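Local coordinates for uncharacterized protein (Streptomyces malaysiense, PDB 6ZYL), which catalyses the beta-hydroxylation of thioholgamide as a non-heme monooxygenase of the phytanoyl-CoA dioxygenase family, probably using iron and 2-oxoglutarate, at residues G67-R72 with D278-V283; N113-P118 with A143-V148; G158-A163 with S210-A215. One frame throughout, in Å; residues are numbered along the deposited sequence.

How the contacts relate
Contact 2 lies close to the centre of the molecule, with contact 3 beside it, centres 9 Å apart; contact 1 is a peripheral helix pair, its centre 19 Å from that of contact 2 and 28 Å from that of contact 3. Its segments are 206 residues apart, 67-72 before both other contacts and 278-283 after them; contact 2 closes before contact 3 opens. Strands 143-149 and 209-212 are neighbours in the large sheet, where Arg145 N and Trp147 N probably bond to His212 O and Ser210 O. From strand 160-162 of the small sheet, Met160 CE packs on Trp147. Contacts 2 and 3 thus line the space between two sheets, where a tartrate, probably from the crystallisation liquor, is bound.

Contact 1. Residues G67-R72 with D278-V283; sequences GGALAR and DFYSAV
Leu70 and Ala69, on the first turn of helix 68-72, rest against Phe279 and Tyr280 of the long helix 273-295 in an entirely apolar contact. Its main element is a CH-pi interaction. The methyl CD2 of Leu70 sits over one face of the Phe279 ring, 4.1 Å from the centroid and 28° off the ring normal, a displacement that makes Phe279 CE2 its nearest ring atom at 3.7 Å. Phe279 reaches across because its CG lies anti to the backbone N (chi1 174°). On the other face of the same ring, CG2 of Val283, one turn further along the helix, stands 3.6 Å above the centre. The phenyl group is therefore clasped between two methyls, one from each helix, while Tyr280 CD1 lies at its edge in the ring plane.

Apolar packing adds a second, looser point: Ala69 CB approaches Tyr280 CE1 obliquely at 4.2 Å. This pair lies on the more exposed side, with the Leu70-Phe279 pair buried beneath it, where Phe279 also touches Val82. The whole is plain helix-helix packing, in which a short helix following helix 46-66 meets the C-terminal helix at the periphery of the PhyH fold, away from the bound tartrate.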
ATOM      1  N   GLY A  67       8.429  10.174 -19.354  1.00 33.26           N
ATOM      2  CA  GLY A  67       8.204   8.916 -20.027  1.00 30.04           C
ATOM      3  C   GLY A  67       9.171   7.844 -19.546  1.00 32.07           C
ATOM      4  O   GLY A  67       9.818   7.959 -18.501  1.00 28.30           O
ATOM      5  N   GLY A  68       9.252   6.776 -20.333  1.00 32.69           N
ATOM      6  CA  GLY A  68      10.206   5.725 -20.031  1.00 31.82           C
ATOM      7  C   GLY A  68       9.798   4.909 -18.820  1.00 30.59           C
ATOM      8  O   GLY A  68       8.620   4.593 -18.613  1.00 27.73           O
ATOM      9  N   ALA A  69      10.795   4.557 -18.006  1.00 30.73           N
ATOM     10  CA  ALA A  69      10.578   3.635 -16.896  1.00 27.51           C
ATOM     11  C   ALA A  69       9.858   4.300 -15.729  1.00 23.62           C
ATOM     12  O   ALA A  69       9.045   3.658 -15.055  1.00 24.88           O
ATOM     13  CB  ALA A  69      11.915   3.058 -16.434  1.00 24.63           C
ATOM     14  N   LEU A  70      10.155   5.574 -15.466  1.00 25.59           N
ATOM     15  CA  LEU A  70       9.464   6.286 -14.396  1.00 27.76           C
ATOM     16  C   LEU A  70       7.972   6.378 -14.682  1.00 25.99           C
ATOM     17  O   LEU A  70       7.140   6.136 -13.799  1.00 24.38           O
ATOM     18  CB  LEU A  70      10.057   7.681 -14.230  1.00 31.80           C
ATOM     19  CG  LEU A  70      11.142   7.883 -13.177  1.00 38.85           C
ATOM     20  CD1 LEU A  70      11.493   9.378 -13.119  1.00 46.21           C
ATOM     21  CD2 LEU A  70      10.731   7.384 -11.816  1.00 37.60           C
ATOM     22  N   ALA A  71       7.614   6.733 -15.920  1.00 27.60           N
ATOM     23  CA  ALA A  71       6.205   6.806 -16.291  1.00 28.34           C
ATOM     24  C   ALA A  71       5.538   5.444 -16.166  1.00 28.49           C
ATOM     25  O   ALA A  71       4.406   5.338 -15.682  1.00 26.78           O
ATOM     26  CB  ALA A  71       6.064   7.339 -17.717  1.00 28.36           C
ATOM     27  N   ARG A  72       6.228   4.386 -16.595  1.00 28.13           N
ATOM     28  CA  ARG A  72       5.638   3.053 -16.541  1.00 28.17           C
ATOM     29  C   ARG A  72       5.402   2.609 -15.103  1.00 24.35           C
ATOM     30  O   ARG A  72       4.408   1.935 -14.810  1.00 21.28           O
ATOM     31  CB  ARG A  72       6.538   2.056 -17.270  1.00 31.11           C
ATOM     32  CG  ARG A  72       6.072   0.618 -17.154  1.00 30.66           C
ATOM     33  CD  ARG A  72       6.708  -0.286 -18.210  1.00 36.50           C
ATOM     34  NE  ARG A  72       6.278  -1.668 -18.014  1.00 50.73           N
ATOM     35  CZ  ARG A  72       5.150  -2.178 -18.502  1.00 55.97           C
ATOM     36  NH1 ARG A  72       4.340  -1.427 -19.237  1.00 47.76           N
ATOM     37  NH2 ARG A  72       4.835  -3.444 -18.259  1.00 49.61           N
ATOM     38  N   ASP A 278      19.041   3.874  -7.902  1.00 29.09           N
ATOM     39  CA  ASP A 278      18.562   2.910  -6.918  1.00 31.86           C
ATOM     40  C   ASP A 278      17.127   2.491  -7.205  1.00 28.01           C
ATOM     41  O   ASP A 278      16.752   1.342  -6.945  1.00 26.69           O
ATOM     42  CB  ASP A 278      18.664   3.497  -5.511  1.00 39.29           C
ATOM     43  CG  ASP A 278      20.097   3.684  -5.056  1.00 46.28           C
ATOM     44  OD1 ASP A 278      20.996   3.015  -5.609  1.00 47.60           O
ATOM     45  OD2 ASP A 278      20.326   4.503  -4.143  1.00 57.97           O
ATOM     46  N   PHE A 279      16.314   3.412  -7.732  1.00 27.81           N
ATOM     47  CA  PHE A 279      14.937   3.094  -8.097  1.00 27.08           C
ATOM     48  C   PHE A 279      14.896   2.035  -9.192  1.00 24.80           C
ATOM     49  O   PHE A 279      14.224   1.006  -9.053  1.00 20.76           O
ATOM     50  CB  PHE A 279      14.230   4.383  -8.532  1.00 25.24           C
ATOM     51  CG  PHE A 279      12.845   4.179  -9.070  1.00 26.05           C
ATOM     52  CD1 PHE A 279      11.752   4.165  -8.219  1.00 26.40           C
ATOM     53  CD2 PHE A 279      12.633   4.027 -10.429  1.00 27.23           C
ATOM     54  CE1 PHE A 279      10.474   3.986  -8.714  1.00 25.60           C
ATOM     55  CE2 PHE A 279      11.359   3.845 -10.931  1.00 27.78           C
ATOM     56  CZ  PHE A 279      10.278   3.828 -10.073  1.00 25.00           C
ATOM     57  N   TYR A 280      15.624   2.264 -10.289  1.00 25.02           N
ATOM     58  CA  TYR A 280      15.690   1.269 -11.355  1.00 24.62           C
ATOM     59  C   TYR A 280      16.099  -0.092 -10.805  1.00 25.28           C
ATOM     60  O   TYR A 280      15.508  -1.122 -11.146  1.00 24.45           O
ATOM     61  CB  TYR A 280      16.677   1.718 -12.434  1.00 23.84           C
ATOM     62  CG  TYR A 280      16.361   3.052 -13.066  1.00 22.24           C
ATOM     63  CD1 TYR A 280      15.047   3.469 -13.237  1.00 24.72           C
ATOM     64  CD2 TYR A 280      17.377   3.894 -13.497  1.00 25.26           C
ATOM     65  CE1 TYR A 280      14.755   4.689 -13.818  1.00 27.16           C
ATOM     66  CE2 TYR A 280      17.094   5.115 -14.079  1.00 29.98           C
ATOM     67  CZ  TYR A 280      15.782   5.507 -14.237  1.00 31.28           C
ATOM     68  OH  TYR A 280      15.496   6.724 -14.816  1.00 35.11           O
ATOM     69  N   SER A 281      17.119  -0.110  -9.946  1.00 23.64           N
ATOM     70  CA  SER A 281      17.600  -1.370  -9.389  1.00 25.28           C
ATOM     71  C   SER A 281      16.539  -2.022  -8.509  1.00 23.77           C
ATOM     72  O   SER A 281      16.289  -3.230  -8.607  1.00 23.68           O
ATOM     73  CB  SER A 281      18.886  -1.125  -8.596  1.00 25.69           C
ATOM     74  OG  SER A 281      19.437  -2.342  -8.128  1.00 43.93           O
ATOM     75  N   ALA A 282      15.899  -1.234  -7.644  1.00 23.37           N
ATOM     76  CA  ALA A 282      14.938  -1.805  -6.706  1.00 23.86           C
ATOM     77  C   ALA A 282      13.679  -2.285  -7.418  1.00 18.80           C
ATOM     78  O   ALA A 282      13.127  -3.336  -7.071  1.00 21.24           O
ATOM     79  CB  ALA A 282      14.585  -0.778  -5.629  1.00 21.55           C
ATOM     80  N   VAL A 283      13.204  -1.530  -8.410  1.00 20.83           N
ATOM     81  CA  VAL A 283      11.998  -1.937  -9.125  1.00 22.47           C
ATOM     82  C   VAL A 283      12.280  -3.166  -9.979  1.00 22.01           C
ATOM     83  O   VAL A 283      11.477  -4.107 -10.020  1.00 22.86           O
ATOM     84  CB  VAL A 283      11.453  -0.773  -9.972  1.00 22.45           C
ATOM     85  CG1 VAL A 283      10.262  -1.234 -10.804  1.00 22.05           C
ATOM     86  CG2 VAL A 283      11.065   0.395  -9.079  1.00 23.60           C
TER

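Contact 2. Residues N113-P118 with A143-V148; sequences NLFIRP and AARVWV
Phe115 reaches from strand 107-117 to both Trp147 and Arg145 of strand 143-149. Its CB points toward the other strand, and CG is turned anti to the carbonyl carbon (chi1 -66°), which carries the ring across with its CD2-CE2-CZ side foremost. CD2 comes first, at 4.0 Å from Trp147 NE1; it meets the indole at its edge, near the indole plane. That NE1 is hydrogen-bonded to the bound tartrate. Further out, CE2 and CZ reach Arg145 NH1, the closer being CZ at 3.7 Å. NH1 stands at the rim of the phenyl group, near its plane, so this is not a face-on cation-pi contact; ring and guanidinium planes are 38° apart. One face of the phenyl is covered by Asn113 CB, 3.5 Å above the plane and offset toward the rim. The strong polar partner of Arg145 is Asp235, in a salt bridge through NE, with a long, weak ion pair from NH1 to Asp130.

Strand 229-237 runs between the two strands in the large sheet, antiparallel to both, so they point the same broad way at 43°, the axes of 113-117 and 143-148 approaching to 9.1 Å. Behind this layer, Leu114 and Ile116 pack on helix 46-66.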
ATOM      1  N   ASN A 113       2.118   2.124  -3.235  1.00 24.50           N
ATOM      2  CA  ASN A 113       1.201   2.059  -4.363  1.00 22.81           C
ATOM      3  C   ASN A 113       0.322   3.297  -4.369  1.00 23.29           C
ATOM      4  O   ASN A 113      -0.149   3.736  -3.316  1.00 23.02           O
ATOM      5  CB  ASN A 113       0.300   0.814  -4.295  1.00 24.58           C
ATOM      6  CG  ASN A 113       0.964  -0.422  -4.854  1.00 30.34           C
ATOM      7  OD1 ASN A 113       0.909  -0.681  -6.056  1.00 31.89           O
ATOM      8  ND2 ASN A 113       1.587  -1.200  -3.982  1.00 29.19           N
ATOM      9  N   LEU A 114       0.102   3.855  -5.554  1.00 19.95           N
ATOM     10  CA  LEU A 114      -0.930   4.858  -5.769  1.00 20.85           C
ATOM     11  C   LEU A 114      -2.150   4.152  -6.349  1.00 22.65           C
ATOM     12  O   LEU A 114      -2.061   3.535  -7.415  1.00 24.56           O
ATOM     13  CB  LEU A 114      -0.449   5.964  -6.705  1.00 22.49           C
ATOM     14  CG  LEU A 114       0.089   7.228  -6.037  1.00 29.72           C
ATOM     15  CD1 LEU A 114       0.712   8.143  -7.091  1.00 28.50           C
ATOM     16  CD2 LEU A 114      -0.994   7.959  -5.264  1.00 27.65           C
ATOM     17  N   PHE A 115      -3.269   4.216  -5.636  1.00 21.54           N
ATOM     18  CA  PHE A 115      -4.541   3.655  -6.090  1.00 24.86           C
ATOM     19  C   PHE A 115      -5.468   4.835  -6.362  1.00 25.09           C
ATOM     20  O   PHE A 115      -6.020   5.431  -5.433  1.00 24.93           O
ATOM     21  CB  PHE A 115      -5.124   2.698  -5.055  1.00 22.98           C
ATOM     22  CG  PHE A 115      -4.305   1.455  -4.851  1.00 24.90           C
ATOM     23  CD1 PHE A 115      -3.901   0.687  -5.933  1.00 25.23           C
ATOM     24  CD2 PHE A 115      -3.940   1.052  -3.579  1.00 22.81           C
ATOM     25  CE1 PHE A 115      -3.148  -0.457  -5.748  1.00 22.57           C
ATOM     26  CE2 PHE A 115      -3.189  -0.092  -3.386  1.00 24.63           C
ATOM     27  CZ  PHE A 115      -2.793  -0.847  -4.473  1.00 23.88           C
ATOM     28  N   ILE A 116      -5.618   5.182  -7.636  1.00 23.64           N
ATOM     29  CA  ILE A 116      -6.398   6.338  -8.057  1.00 25.74           C
ATOM     30  C   ILE A 116      -7.596   5.846  -8.852  1.00 26.40           C
ATOM     31  O   ILE A 116      -7.440   5.099  -9.824  1.00 26.38           O
ATOM     32  CB  ILE A 116      -5.552   7.316  -8.892  1.00 27.57           C
ATOM     33  CG1 ILE A 116      -4.350   7.800  -8.078  1.00 27.10           C
ATOM     34  CG2 ILE A 116      -6.394   8.496  -9.352  1.00 28.51           C
ATOM     35  CD1 ILE A 116      -3.225   8.366  -8.919  1.00 32.61           C
ATOM     36  N   ARG A 117      -8.788   6.253  -8.431  1.00 28.48           N
ATOM     37  CA  ARG A 117     -10.018   5.964  -9.159  1.00 32.87           C
ATOM     38  C   ARG A 117     -10.571   7.278  -9.689  1.00 27.01           C
ATOM     39  O   ARG A 117     -11.178   8.049  -8.928  1.00 28.07           O
ATOM     40  CB  ARG A 117     -11.030   5.264  -8.252  1.00 33.00           C
ATOM     41  CG  ARG A 117     -10.506   3.927  -7.740  1.00 33.08           C
ATOM     42  CD  ARG A 117     -11.580   3.107  -7.052  1.00 40.77           C
ATOM     43  NE  ARG A 117     -12.292   2.243  -7.989  1.00 44.06           N
ATOM     44  CZ  ARG A 117     -11.864   1.048  -8.383  1.00 43.68           C
ATOM     45  NH1 ARG A 117     -10.721   0.561  -7.922  1.00 44.85           N
ATOM     46  NH2 ARG A 117     -12.585   0.337  -9.239  1.00 46.98           N
ATOM     47  N   PRO A 118     -10.376   7.592 -10.968  1.00 30.21           N
ATOM     48  CA  PRO A 118     -10.739   8.925 -11.463  1.00 33.64           C
ATOM     49  C   PRO A 118     -12.248   9.112 -11.505  1.00 27.35           C
ATOM     50  O   PRO A 118     -13.035   8.178 -11.334  1.00 27.74           O
ATOM     51  CB  PRO A 118     -10.127   8.986 -12.867  1.00 34.96           C
ATOM     52  CG  PRO A 118      -9.870   7.569 -13.261  1.00 40.67           C
ATOM     53  CD  PRO A 118      -9.869   6.703 -12.030  1.00 33.25           C
ATOM     54  N   ALA A 143       3.063  -8.151   9.013  1.00 22.09           N
ATOM     55  CA  ALA A 143       2.915  -7.195   7.927  1.00 22.97           C
ATOM     56  C   ALA A 143       1.558  -6.515   8.022  1.00 23.91           C
ATOM     57  O   ALA A 143       0.610  -7.046   8.604  1.00 20.06           O
ATOM     58  CB  ALA A 143       3.076  -7.865   6.558  1.00 21.14           C
ATOM     59  N   ALA A 144       1.480  -5.329   7.423  1.00 20.97           N
ATOM     60  CA  ALA A 144       0.245  -4.564   7.361  1.00 21.49           C
ATOM     61  C   ALA A 144       0.374  -3.546   6.239  1.00 21.67           C
ATOM     62  O   ALA A 144       1.463  -3.017   5.998  1.00 20.18           O
ATOM     63  CB  ALA A 144      -0.051  -3.860   8.691  1.00 22.09           C
ATOM     64  N   ARG A 145      -0.731  -3.291   5.548  1.00 20.89           N
ATOM     65  CA  ARG A 145      -0.788  -2.269   4.512  1.00 22.07           C
ATOM     66  C   ARG A 145      -1.512  -1.048   5.067  1.00 21.99           C
ATOM     67  O   ARG A 145      -2.648  -1.158   5.542  1.00 20.39           O
ATOM     68  CB  ARG A 145      -1.493  -2.786   3.259  1.00 21.26           C
ATOM     69  CG  ARG A 145      -1.687  -1.716   2.195  1.00 22.33           C
ATOM     70  CD  ARG A 145      -2.082  -2.316   0.854  1.00 23.08           C
ATOM     71  NE  ARG A 145      -0.967  -3.014   0.219  1.00 24.28           N
ATOM     72  CZ  ARG A 145      -0.990  -3.481  -1.024  1.00 24.84           C
ATOM     73  NH1 ARG A 145      -2.073  -3.325  -1.771  1.00 24.44           N
ATOM     74  NH2 ARG A 145       0.070  -4.103  -1.521  1.00 23.21           N
ATOM     75  N   VAL A 146      -0.853   0.105   5.010  1.00 21.85           N
ATOM     76  CA  VAL A 146      -1.439   1.375   5.422  1.00 22.42           C
ATOM     77  C   VAL A 146      -1.990   2.059   4.179  1.00 21.81           C
ATOM     78  O   VAL A 146      -1.243   2.364   3.244  1.00 21.67           O
ATOM     79  CB  VAL A 146      -0.410   2.264   6.139  1.00 21.54           C
ATOM     80  CG1 VAL A 146      -1.030   3.609   6.493  1.00 24.37           C
ATOM     81  CG2 VAL A 146       0.113   1.561   7.384  1.00 21.49           C
ATOM     82  N   TRP A 147      -3.297   2.300   4.174  1.00 21.07           N
ATOM     83  CA  TRP A 147      -4.040   2.837   3.035  1.00 19.37           C
ATOM     84  C   TRP A 147      -4.395   4.280   3.377  1.00 21.66           C
ATOM     85  O   TRP A 147      -5.378   4.537   4.079  1.00 20.44           O
ATOM     86  CB  TRP A 147      -5.275   1.978   2.795  1.00 22.45           C
ATOM     87  CG  TRP A 147      -5.995   2.152   1.501  1.00 21.63           C
ATOM     88  CD1 TRP A 147      -5.572   1.769   0.264  1.00 22.34           C
ATOM     89  CD2 TRP A 147      -7.303   2.705   1.327  1.00 22.30           C
ATOM     90  NE1 TRP A 147      -6.532   2.063  -0.675  1.00 22.97           N
ATOM     91  CE2 TRP A 147      -7.603   2.642  -0.047  1.00 22.98           C
ATOM     92  CE3 TRP A 147      -8.247   3.256   2.200  1.00 20.50           C
ATOM     93  CZ2 TRP A 147      -8.809   3.109  -0.569  1.00 22.57           C
ATOM     94  CZ3 TRP A 147      -9.443   3.719   1.679  1.00 18.46           C
ATOM     95  CH2 TRP A 147      -9.713   3.643   0.309  1.00 21.52           C
ATOM     96  N   VAL A 148      -3.587   5.215   2.887  1.00 22.33           N
ATOM     97  CA  VAL A 148      -3.710   6.622   3.251  1.00 22.00           C
ATOM     98  C   VAL A 148      -4.645   7.315   2.271  1.00 22.07           C
ATOM     99  O   VAL A 148      -4.462   7.226   1.050  1.00 20.92           O
ATOM    100  CB  VAL A 148      -2.335   7.309   3.272  1.00 20.56           C
ATOM    101  CG1 VAL A 148      -2.484   8.774   3.669  1.00 22.18           C
ATOM    102  CG2 VAL A 148      -1.385   6.588   4.212  1.00 21.59           C
TER

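Contact 3. Residues G158-A163 with S210-A215; sequences GTMRYA and SVHHLA
The phenol oxygen of Tyr162 is gripped by two hydrogen bonds with strand 209-212, to Ser210 OG and to His212 ND1, each 2.7 Å long. The two partners subtend about 130° at OH. Ser210 OG lies at the edge of the tyrosine ring and in its plane, on the CE2 side, whereas ND1 approaches obliquely from the CE1 side. His212 can present ND1 because its CG occupies the crowded position between backbone N and carbonyl carbon (chi1 66°). At its far end NE2 is hydrogen-bonded to Asp130, so both nitrogens are engaged and the rotation of the imidazole is fixed. A phenylalanine in place of Tyr162 would probably leave Ser210 OG and His212 ND1 without their common partner and the imidazole less firmly held.

Nonpolar contacts complete the set. The Tyr162 and His212 rings are neither stacked nor edge-to-face, with planes at 67°. Met160, bent at chi3, brings CE to 3.9 Å from His212 CE1, and its SD lies obliquely 5.0 Å from the ring centroid. Phe37 stacks on Tyr162.

Strand 160-162 belongs to the small antiparallel sheet, beside 217-220 and 200-201, and strand 209-212 to the large one, between 37-41 and 143-149. The axes of 160-162 and 210-212 approach to 10.6 Å, and the contact bridges the two facing sheets, consistent with the double-stranded beta-helix of this family.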
ATOM      1  N   GLY A 158     -15.909   5.403  -5.033  1.00 26.35           N
ATOM      2  CA  GLY A 158     -15.152   4.221  -5.400  1.00 27.91           C
ATOM      3  C   GLY A 158     -14.278   3.670  -4.296  1.00 29.22           C
ATOM      4  O   GLY A 158     -13.168   3.193  -4.552  1.00 29.84           O
ATOM      5  N   THR A 159     -14.769   3.707  -3.065  1.00 30.29           N
ATOM      6  CA  THR A 159     -13.930   3.314  -1.948  1.00 29.81           C
ATOM      7  C   THR A 159     -13.848   1.792  -1.832  1.00 27.68           C
ATOM      8  O   THR A 159     -14.585   1.039  -2.476  1.00 25.88           O
ATOM      9  CB  THR A 159     -14.451   3.915  -0.642  1.00 31.31           C
ATOM     10  OG1 THR A 159     -13.452   3.772   0.378  1.00 25.89           O
ATOM     11  CG2 THR A 159     -15.728   3.217  -0.197  1.00 27.83           C
ATOM     12  N   MET A 160     -12.927   1.353  -0.983  1.00 27.71           N
ATOM     13  CA  MET A 160     -12.692  -0.053  -0.704  1.00 26.73           C
ATOM     14  C   MET A 160     -13.660  -0.559   0.355  1.00 27.45           C
ATOM     15  O   MET A 160     -14.069   0.178   1.257  1.00 26.71           O
ATOM     16  CB  MET A 160     -11.248  -0.220  -0.235  1.00 26.40           C
ATOM     17  CG  MET A 160     -10.756  -1.621   0.015  1.00 28.79           C
ATOM     18  SD  MET A 160      -8.942  -1.593   0.036  1.00 26.61           S
ATOM     19  CE  MET A 160      -8.612  -0.389   1.324  1.00 22.87           C
ATOM     20  N   ARG A 161     -14.044  -1.827   0.222  1.00 27.77           N
ATOM     21  CA  ARG A 161     -14.848  -2.525   1.216  1.00 27.90           C
ATOM     22  C   ARG A 161     -14.020  -3.643   1.834  1.00 26.37           C
ATOM     23  O   ARG A 161     -13.280  -4.333   1.130  1.00 25.65           O
ATOM     24  CB  ARG A 161     -16.111  -3.147   0.611  1.00 33.57           C
ATOM     25  CG  ARG A 161     -16.926  -2.271  -0.303  1.00 43.62           C
ATOM     26  CD  ARG A 161     -18.311  -2.885  -0.516  1.00 42.38           C
ATOM     27  NE  ARG A 161     -18.311  -3.980  -1.487  1.00 35.76           N
ATOM     28  CZ  ARG A 161     -18.105  -3.825  -2.793  1.00 40.53           C
ATOM     29  NH1 ARG A 161     -17.870  -2.618  -3.289  1.00 42.46           N
ATOM     30  NH2 ARG A 161     -18.130  -4.875  -3.602  1.00 39.44           N
ATOM     31  N   TYR A 162     -14.173  -3.848   3.140  1.00 24.57           N
ATOM     32  CA  TYR A 162     -13.485  -4.924   3.838  1.00 25.61           C
ATOM     33  C   TYR A 162     -14.456  -6.046   4.189  1.00 30.82           C
ATOM     34  O   TYR A 162     -15.645  -5.810   4.417  1.00 29.64           O
ATOM     35  CB  TYR A 162     -12.834  -4.434   5.135  1.00 24.83           C
ATOM     36  CG  TYR A 162     -11.615  -3.561   4.980  1.00 23.76           C
ATOM     37  CD1 TYR A 162     -10.736  -3.721   3.916  1.00 25.00           C
ATOM     38  CD2 TYR A 162     -11.335  -2.580   5.918  1.00 25.44           C
ATOM     39  CE1 TYR A 162      -9.616  -2.917   3.792  1.00 24.08           C
ATOM     40  CE2 TYR A 162     -10.225  -1.779   5.806  1.00 25.25           C
ATOM     41  CZ  TYR A 162      -9.369  -1.947   4.746  1.00 24.05           C
ATOM     42  OH  TYR A 162      -8.268  -1.130   4.651  1.00 25.22           O
ATOM     43  N   ALA A 163     -13.932  -7.271   4.253  1.00 30.77           N
ATOM     44  CA  ALA A 163     -14.661  -8.436   4.756  1.00 30.49           C
ATOM     45  C   ALA A 163     -14.080  -8.769   6.128  1.00 26.21           C
ATOM     46  O   ALA A 163     -13.011  -9.378   6.229  1.00 26.76           O
ATOM     47  CB  ALA A 163     -14.550  -9.616   3.795  1.00 32.76           C
ATOM     48  N   SER A 210      -6.373   3.767   6.659  1.00 23.34           N
ATOM     49  CA  SER A 210      -6.826   2.468   7.123  1.00 21.85           C
ATOM     50  C   SER A 210      -5.640   1.517   7.080  1.00 20.76           C
ATOM     51  O   SER A 210      -4.784   1.616   6.194  1.00 23.00           O
ATOM     52  CB  SER A 210      -7.969   1.937   6.258  1.00 22.86           C
ATOM     53  OG  SER A 210      -8.396   0.670   6.719  1.00 29.45           O
ATOM     54  N   VAL A 211      -5.578   0.614   8.051  1.00 22.33           N
ATOM     55  CA  VAL A 211      -4.541  -0.408   8.127  1.00 22.32           C
ATOM     56  C   VAL A 211      -5.237  -1.756   8.051  1.00 23.58           C
ATOM     57  O   VAL A 211      -6.124  -2.044   8.862  1.00 22.42           O
ATOM     58  CB  VAL A 211      -3.714  -0.294   9.417  1.00 22.34           C
ATOM     59  CG1 VAL A 211      -2.474  -1.176   9.327  1.00 22.69           C
ATOM     60  CG2 VAL A 211      -3.340   1.154   9.687  1.00 21.95           C
ATOM     61  N   HIS A 212      -4.850  -2.581   7.081  1.00 21.72           N
ATOM     62  CA  HIS A 212      -5.460  -3.893   6.942  1.00 23.32           C
ATOM     63  C   HIS A 212      -4.404  -4.967   6.715  1.00 22.16           C
ATOM     64  O   HIS A 212      -3.294  -4.697   6.247  1.00 22.04           O
ATOM     65  CB  HIS A 212      -6.521  -3.910   5.808  1.00 21.19           C
ATOM     66  CG  HIS A 212      -5.972  -3.695   4.430  1.00 23.51           C
ATOM     67  ND1 HIS A 212      -6.202  -2.542   3.710  1.00 23.22           N
ATOM     68  CD2 HIS A 212      -5.254  -4.507   3.618  1.00 23.27           C
ATOM     69  CE1 HIS A 212      -5.625  -2.642   2.525  1.00 25.02           C
ATOM     70  NE2 HIS A 212      -5.041  -3.824   2.446  1.00 23.03           N
ATOM     71  N   HIS A 213      -4.774  -6.182   7.113  1.00 22.51           N
ATOM     72  CA  HIS A 213      -3.964  -7.374   6.908  1.00 23.82           C
ATOM     73  C   HIS A 213      -3.851  -7.677   5.421  1.00 22.35           C
ATOM     74  O   HIS A 213      -4.793  -7.462   4.655  1.00 23.93           O
ATOM     75  CB  HIS A 213      -4.621  -8.541   7.654  1.00 25.65           C
ATOM     76  CG  HIS A 213      -3.712  -9.695   7.930  1.00 23.89           C
ATOM     77  ND1 HIS A 213      -3.509 -10.710   7.024  1.00 24.25           N
ATOM     78  CD2 HIS A 213      -2.992 -10.025   9.030  1.00 24.74           C
ATOM     79  CE1 HIS A 213      -2.680 -11.602   7.538  1.00 27.02           C
ATOM     80  NE2 HIS A 213      -2.353 -11.208   8.756  1.00 27.33           N
ATOM     81  N   LEU A 214      -2.682  -8.170   5.006  1.00 21.26           N
ATOM     82  CA  LEU A 214      -2.488  -8.489   3.597  1.00 22.30           C
ATOM     83  C   LEU A 214      -3.352  -9.657   3.137  1.00 22.89           C
ATOM     84  O   LEU A 214      -3.467  -9.878   1.925  1.00 22.13           O
ATOM     85  CB  LEU A 214      -1.016  -8.793   3.321  1.00 21.74           C
ATOM     86  CG  LEU A 214      -0.058  -7.606   3.460  1.00 22.82           C
ATOM     87  CD1 LEU A 214       1.373  -8.038   3.151  1.00 23.09           C
ATOM     88  CD2 LEU A 214      -0.468  -6.447   2.565  1.00 24.04           C
ATOM     89  N   ALA A 215      -3.952 -10.405   4.063  1.00 23.68           N
ATOM     90  CA  ALA A 215      -4.918 -11.445   3.735  1.00 24.93           C
ATOM     91  C   ALA A 215      -6.356 -10.964   3.885  1.00 26.15           C
ATOM     92  O   ALA A 215      -7.289 -11.764   3.756  1.00 26.71           O
ATOM     93  CB  ALA A 215      -4.685 -12.679   4.610  1.00 28.20           C
TER